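Local coordinates for HRDC domain-containing protein (Bifidobacterium adolescentis ATCC 15703, PDB 3CYM), which is uncharacterised but probably binds nucleic acid and trims it from the 3' end, like exonucleases related to ribonuclease D, at residues Ile386-Pro390 with Gln391-Asn395; Gln75-Ala79 with Ala80-Trp84; Leu234-Val237 with Arg238-Thr242. All blocks are in the same frame, centred on the assembly; numbering follows the deposited sequence.

Interaction 1 of 3, residues Ile386-Pro390 with Gln391-Asn395; sequences IVIKP and QYLRN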
# COMPACT_ATOMS: atom_id res chain seq x y z
N ILE A 386 -15.83 -5.69 5.65
CA ILE A 386 -15.24 -5.25 6.93
C ILE A 386 -15.65 -6.18 8.09
O ILE A 386 -14.83 -6.47 8.98
CB ILE A 386 -15.57 -3.74 7.20
CG1 ILE A 386 -14.82 -2.85 6.21
CG2 ILE A 386 -15.25 -3.30 8.64
CD1 ILE A 386 -13.27 -2.83 6.38
N VAL A 387 -16.90 -6.65 8.07
CA VAL A 387 -17.44 -7.62 9.04
C VAL A 387 -16.51 -8.84 9.19
O VAL A 387 -16.19 -9.25 10.31
CB VAL A 387 -18.88 -8.09 8.64
CG1 VAL A 387 -19.37 -9.20 9.53
CG2 VAL A 387 -19.85 -6.94 8.71
N ILE A 388 -16.08 -9.39 8.06
CA ILE A 388 -15.03 -10.40 7.98
C ILE A 388 -14.49 -10.41 6.55
O ILE A 388 -15.24 -10.13 5.61
CB ILE A 388 -15.53 -11.82 8.43
CG1 ILE A 388 -14.36 -12.81 8.52
CG2 ILE A 388 -16.69 -12.31 7.55
CD1 ILE A 388 -14.60 -13.94 9.47
N LYS A 389 -13.20 -10.71 6.40
CA LYS A 389 -12.56 -10.79 5.09
C LYS A 389 -13.18 -11.89 4.23
O LYS A 389 -13.16 -13.06 4.62
CB LYS A 389 -11.05 -11.02 5.21
CG LYS A 389 -10.31 -10.87 3.88
CD LYS A 389 -8.81 -11.00 4.05
CE LYS A 389 -8.11 -11.09 2.71
NZ LYS A 389 -6.70 -11.55 2.89
N PRO A 390 -13.72 -11.50 3.06
CA PRO A 390 -14.41 -12.40 2.14
C PRO A 390 -13.66 -13.69 1.84
O PRO A 390 -14.29 -14.74 1.73
CB PRO A 390 -14.54 -11.54 0.89
CG PRO A 390 -14.75 -10.18 1.45
CD PRO A 390 -13.74 -10.12 2.56
N GLN A 391 -12.33 -13.62 1.74
CA GLN A 391 -11.49 -14.80 1.47
C GLN A 391 -11.53 -15.86 2.58
O GLN A 391 -11.41 -17.06 2.30
CB GLN A 391 -10.04 -14.38 1.17
CG GLN A 391 -9.14 -15.48 0.57
CD GLN A 391 -9.63 -16.01 -0.78
OE1 GLN A 391 -10.19 -15.28 -1.59
NE2 GLN A 391 -9.40 -17.29 -1.03
N TYR A 392 -11.73 -15.43 3.83
CA TYR A 392 -11.78 -16.38 4.95
C TYR A 392 -13.02 -17.29 4.87
O TYR A 392 -12.95 -18.47 5.20
CB TYR A 392 -11.69 -15.67 6.31
CG TYR A 392 -10.42 -14.84 6.54
CD1 TYR A 392 -9.24 -15.08 5.81
CD2 TYR A 392 -10.40 -13.83 7.50
CE1 TYR A 392 -8.10 -14.32 6.02
CE2 TYR A 392 -9.25 -13.07 7.73
CZ TYR A 392 -8.11 -13.32 6.99
OH TYR A 392 -6.99 -12.57 7.20
N LEU A 393 -14.13 -16.73 4.39
CA LEU A 393 -15.38 -17.48 4.16
C LEU A 393 -15.27 -18.43 2.98
O LEU A 393 -15.86 -19.51 3.00
CB LEU A 393 -16.56 -16.53 3.91
CG LEU A 393 -16.79 -15.36 4.87
CD1 LEU A 393 -17.86 -14.44 4.29
CD2 LEU A 393 -17.21 -15.86 6.22
N ARG A 394 -14.56 -18.00 1.95
CA ARG A 394 -14.24 -18.84 0.79
C ARG A 394 -13.35 -20.03 1.18
O ARG A 394 -13.64 -21.18 0.83
CB ARG A 394 -13.58 -18.01 -0.31
CG ARG A 394 -14.48 -16.93 -0.90
CD ARG A 394 -13.94 -16.43 -2.24
NE ARG A 394 -12.88 -15.44 -2.09
CZ ARG A 394 -13.06 -14.13 -2.05
NH1 ARG A 394 -14.28 -13.61 -2.15
NH2 ARG A 394 -12.02 -13.32 -1.90
N ASN A 395 -12.26 -19.75 1.91
CA ASN A 395 -11.39 -20.80 2.43
C ASN A 395 -12.14 -21.83 3.30
O ASN A 395 -11.94 -23.03 3.14
CB ASN A 395 -10.20 -20.18 3.20
CG ASN A 395 -9.21 -19.46 2.28
OD1 ASN A 395 -9.31 -19.52 1.05
ND2 ASN A 395 -8.23 -18.78 2.88

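Interaction 2 of 3, residues Gln75-Ala79 with Ala80-Trp84; sequences QALAA and AGADW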
# COMPACT_ATOMS: atom_id res chain seq x y z
N GLN A 75 16.14 11.46 3.91
CA GLN A 75 17.43 11.30 3.24
C GLN A 75 18.46 12.30 3.72
O GLN A 75 19.59 11.93 4.04
CB GLN A 75 17.26 11.38 1.71
CG GLN A 75 16.54 10.19 1.08
CD GLN A 75 15.04 10.19 1.34
OE1 GLN A 75 14.45 11.24 1.62
NE2 GLN A 75 14.42 9.02 1.25
N ALA A 76 18.07 13.58 3.79
CA ALA A 76 18.92 14.62 4.37
C ALA A 76 19.25 14.37 5.84
O ALA A 76 20.37 14.62 6.27
CB ALA A 76 18.28 15.98 4.20
N LEU A 77 18.27 13.87 6.60
CA LEU A 77 18.46 13.63 8.03
C LEU A 77 19.32 12.41 8.31
O LEU A 77 20.04 12.38 9.31
CB LEU A 77 17.12 13.52 8.77
CG LEU A 77 16.24 14.77 8.90
CD1 LEU A 77 14.89 14.42 9.52
CD2 LEU A 77 16.92 15.89 9.68
N ALA A 78 19.25 11.40 7.45
CA ALA A 78 20.18 10.27 7.50
C ALA A 78 21.63 10.71 7.23
O ALA A 78 22.56 10.26 7.91
CB ALA A 78 19.75 9.18 6.53
N ALA A 79 21.80 11.59 6.25
CA ALA A 79 23.10 12.19 5.92
C ALA A 79 23.60 13.12 7.02
O ALA A 79 24.81 13.20 7.25
CB ALA A 79 23.03 12.93 4.59
N ALA A 80 22.68 13.80 7.70
CA ALA A 80 23.03 14.65 8.84
C ALA A 80 23.30 13.83 10.10
O ALA A 80 23.77 14.37 11.11
CB ALA A 80 21.93 15.69 9.09
N GLY A 81 23.00 12.53 10.04
CA GLY A 81 23.23 11.62 11.16
C GLY A 81 22.22 11.80 12.28
O GLY A 81 22.57 11.73 13.46
N ALA A 82 20.97 12.06 11.91
CA ALA A 82 19.87 12.10 12.87
C ALA A 82 19.59 10.69 13.38
O ALA A 82 19.68 9.72 12.64
CB ALA A 82 18.62 12.71 12.25
N ASP A 83 19.28 10.61 14.67
CA ASP A 83 18.95 9.36 15.33
C ASP A 83 17.43 9.35 15.47
O ASP A 83 16.86 10.20 16.16
CB ASP A 83 19.65 9.35 16.69
CG ASP A 83 19.57 8.00 17.40
OD1 ASP A 83 20.11 7.92 18.53
OD2 ASP A 83 19.00 7.04 16.86
N TRP A 84 16.77 8.40 14.82
CA TRP A 84 15.31 8.30 14.89
C TRP A 84 14.82 7.78 16.24
O TRP A 84 13.62 7.82 16.53
CB TRP A 84 14.74 7.46 13.72
CG TRP A 84 14.55 8.27 12.45
CD1 TRP A 84 15.31 8.21 11.32
CD2 TRP A 84 13.55 9.28 12.21
NE1 TRP A 84 14.84 9.11 10.38
CE2 TRP A 84 13.76 9.78 10.90
CE3 TRP A 84 12.49 9.80 12.97
CZ2 TRP A 84 12.95 10.77 10.33
CZ3 TRP A 84 11.68 10.79 12.40
CH2 TRP A 84 11.92 11.27 11.09

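Interaction 3 of 3, residues Leu234-Val237 with Arg238-Thr242; sequences LAIV and RALWT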
# COMPACT_ATOMS: atom_id res chain seq x y z
N LEU A 234 8.49 -17.87 -20.75
CA LEU A 234 8.39 -17.60 -19.32
C LEU A 234 9.77 -17.50 -18.67
O LEU A 234 9.97 -16.66 -17.80
CB LEU A 234 7.50 -18.63 -18.63
CG LEU A 234 6.01 -18.50 -18.95
CD1 LEU A 234 5.20 -19.68 -18.42
CD2 LEU A 234 5.43 -17.17 -18.44
N ALA A 235 10.71 -18.31 -19.14
CA ALA A 235 12.12 -18.21 -18.72
C ALA A 235 12.75 -16.88 -19.13
O ALA A 235 13.58 -16.34 -18.41
CB ALA A 235 12.92 -19.36 -19.29
N ILE A 236 12.34 -16.36 -20.29
CA ILE A 236 12.78 -15.05 -20.77
C ILE A 236 12.18 -13.91 -19.92
O ILE A 236 12.91 -13.02 -19.47
CB ILE A 236 12.49 -14.88 -22.30
CG1 ILE A 236 13.40 -15.81 -23.10
CG2 ILE A 236 12.70 -13.44 -22.76
CD1 ILE A 236 12.97 -16.09 -24.51
N VAL A 237 10.87 -13.98 -19.69
CA VAL A 237 10.18 -13.04 -18.79
C VAL A 237 10.82 -13.04 -17.39
O VAL A 237 11.12 -11.98 -16.85
CB VAL A 237 8.67 -13.35 -18.70
CG1 VAL A 237 8.01 -12.51 -17.62
CG2 VAL A 237 8.00 -13.11 -20.04
N ARG A 238 11.04 -14.22 -16.82
CA ARG A 238 11.72 -14.35 -15.54
C ARG A 238 13.08 -13.67 -15.52
O ARG A 238 13.37 -12.90 -14.60
CB ARG A 238 11.89 -15.83 -15.16
CG ARG A 238 12.40 -16.02 -13.74
CD ARG A 238 12.44 -17.48 -13.34
NE ARG A 238 13.21 -18.30 -14.27
CZ ARG A 238 13.50 -19.59 -14.08
NH1 ARG A 238 14.20 -20.25 -14.99
NH2 ARG A 238 13.08 -20.22 -12.99
N ALA A 239 13.90 -13.94 -16.53
CA ALA A 239 15.27 -13.44 -16.61
C ALA A 239 15.31 -11.92 -16.79
O ALA A 239 16.11 -11.24 -16.14
CB ALA A 239 16.03 -14.14 -17.72
N LEU A 240 14.44 -11.40 -17.66
CA LEU A 240 14.30 -9.96 -17.89
C LEU A 240 13.77 -9.19 -16.69
O LEU A 240 14.32 -8.14 -16.35
CB LEU A 240 13.41 -9.69 -19.11
CG LEU A 240 14.03 -9.90 -20.50
CD1 LEU A 240 12.94 -9.75 -21.51
CD2 LEU A 240 15.15 -8.91 -20.79
N TRP A 241 12.70 -9.69 -16.06
CA TRP A 241 12.16 -9.10 -14.84
C TRP A 241 13.22 -8.98 -13.75
O TRP A 241 13.30 -7.95 -13.07
CB TRP A 241 10.98 -9.91 -14.29
CG TRP A 241 10.28 -9.22 -13.14
CD1 TRP A 241 9.17 -8.42 -13.22
CD2 TRP A 241 10.65 -9.25 -11.74
NE1 TRP A 241 8.83 -7.95 -11.97
CE2 TRP A 241 9.72 -8.44 -11.05
CE3 TRP A 241 11.68 -9.88 -11.02
CZ2 TRP A 241 9.78 -8.25 -9.66
CZ3 TRP A 241 11.75 -9.69 -9.63
CH2 TRP A 241 10.80 -8.88 -8.97
N THR A 242 14.01 -10.05 -13.58
CA THR A 242 15.01 -10.14 -12.53
C THR A 242 16.12 -9.11 -12.72
O THR A 242 16.44 -8.36 -11.78
CB THR A 242 15.62 -11.55 -12.45
OG1 THR A 242 14.57 -12.50 -12.23
CG2 THR A 242 16.64 -11.66 -11.31
O HOH W 1 14.81 -17.94 -16.61

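Interaction 1 of 3, residues Ile386-Pro390 with Gln391-Asn395
Lys389 lies over one face of the Tyr392 ring, and Pro390 lies beneath the guanidinium of Arg394: two flat groups packed on the residues that lead into helix 390-397. CG of Lys389 stands anti to the backbone N (chi1 -170°) and the chain beyond it is extended, which carries it across the ring. Lys389 CB sits 3.9 Å from the centroid of the Tyr392 ring in a CH-pi contact, offset toward the rim, and Lys389 CD follows at 3.8 Å from Tyr392 CZ. Ile388 CG1 approaches the same ring at its edge. The backbone contributes as well, Tyr392 N donating to Lys389 O at 2.9 Å.

On the Pro390 side, Arg394 bends at chi3 (-81°) so that its guanidinium turns back over the proline. Pro390 C lies above the centre of that plane, and Arg394 NH1 comes 3.7 Å from Pro390 CB. At the edge, NE and NH2 grip a single atom side-on: Gln391 OE1 is 2.7 Å from both Arg394 NE and Arg394 NH2, close to the guanidinium plane. At the amide's other end Gln391 NE2 donates to Asn395 OD1 at 3.1 Å and also to Ala348 O. A leucine in place of Arg394 has neither donor, and would probably leave the Gln391 amide freer to turn and Pro390 without its flat cover.

Ile388 CG2 meets Leu393 CD2 at 3.8 Å, and both side chains rest on Val373 of helix 360-380, while Ile388 on Leu411 and Tyr392 on Gln414 join the turn to helix 407-414.

Interaction 2 of 3, residues Gln75-Ala79 with Ala80-Trp84
The Trp84 indole is met by Leu77, whose CD1 approaches obliquely to within 4.2 Å of Trp84 CZ2. Two further rings, Phe27 and Phe87, pack against the indole edge-to-face. Phe27, from helix 24-35, also touches Leu77 and Ala82, so one aromatic side chain serves both sides of the turn.

Between these residues helix 74-79 ends in a Schellman motif. Ala82 N reaches back to Leu77 O at 2.8 Å in a nearly straight bond (N-H...O 166°), and Gly81 N makes a weak bond to Ala78 O at 3.1 Å. The chain turns at Gly81 with phi 74°, a region that residues with a side chain enter less readily. The reversal also brings Ala82 CB against Leu77 CB at 3.9 Å, an apolar contact closing over the last turn. Ahead of the turn, Ala80 N still bonds to Ala76 O as in a regular helix.

Two residues past Gly81, Asp83 is the N-cap of helix 84-91, its OD2 accepting from Asn85 N. The chemistry is thus divided: main-chain bonds take up Ala76 O, Leu77 O and, weakly, Ala78 O, the Asp83 carboxylate caps the next helix, and Leu77, Ala82 and Trp84 gather on the apolar side of the turn.

Interaction 3 of 3, residues Leu234-Val237 with Arg238-Thr242
The alpha-helical repeat of helix 231-250 of the HRDC domain brings Ile236 against Leu240 one turn on and sets Arg238 and a bound water on another side. The four backbone bonds across the segments are all of the i to i+4 kind: Arg238 N to Leu234 O at 2.8 Å, Ala239 N to Ala235 O, Leu240 N to Ile236 O and Trp241 N to Val237 O. The bond to Ala235 O is the least straight of them, with an N-H...O angle of 151°.

On the apolar side Ile236 and Leu240 lie side by side and point the same way. Ile236 CG2 stands anti to the backbone N, and this branch, rather than the CG1 arm, meets Leu240 CD1 at 3.9 Å. Both side chains face helix 261-270, Ile236 at Ala268 and Leu240 at Val267, and Val237 joins them there on Ile264 and Ala268. Ile236 also reaches Ala322 and Leu323 of helix 312-323, where Ala239 packs on Ile318 and Ala322. Residues 236-240 are thereby shared between two neighbouring helices, consistent with the helical bundle of an HRDC domain.

On the polar side the bend of Arg238 at chi3 (55°) turns its guanidinium back along the helix, where a water in the guanidinium plane accepts from Arg238 NE at 2.9 Å while donating to Ala235 O at 2.7 Å, a one-water link to the carbonyl three residues back. The outer end is held elsewhere, NH1 donating to Glu329 O. Farther along, the main-chain carbonyl of the same arginine takes two donors from opposite faces of its plane, both from Thr242: the backbone N at 3.1 Å from Arg238 O and the hydroxyl OG1 at 2.7 Å from Arg238 O.

From the N terminus the order is interaction 2, interaction 3, interaction 1, strictly in series, with no nesting or crossing. Each joins neighbours in sequence, so none closes a long loop. Interaction 2 turns the chain between helices 74-79 and 84-91 in the exonuclease part, interaction 3 is a run of about two and a half turns within helix 231-250 in the HRDC part, and interaction 1 leads helix 384-387 into helix 390-397 in the C-terminal exonuclease-associated part. Their centres lie 34 to 42 Å apart and nothing touches: interactions 1 and 2 stand on opposite sides of the chain's centre. Each therefore shapes its own part of the chain, and none ties one part to another.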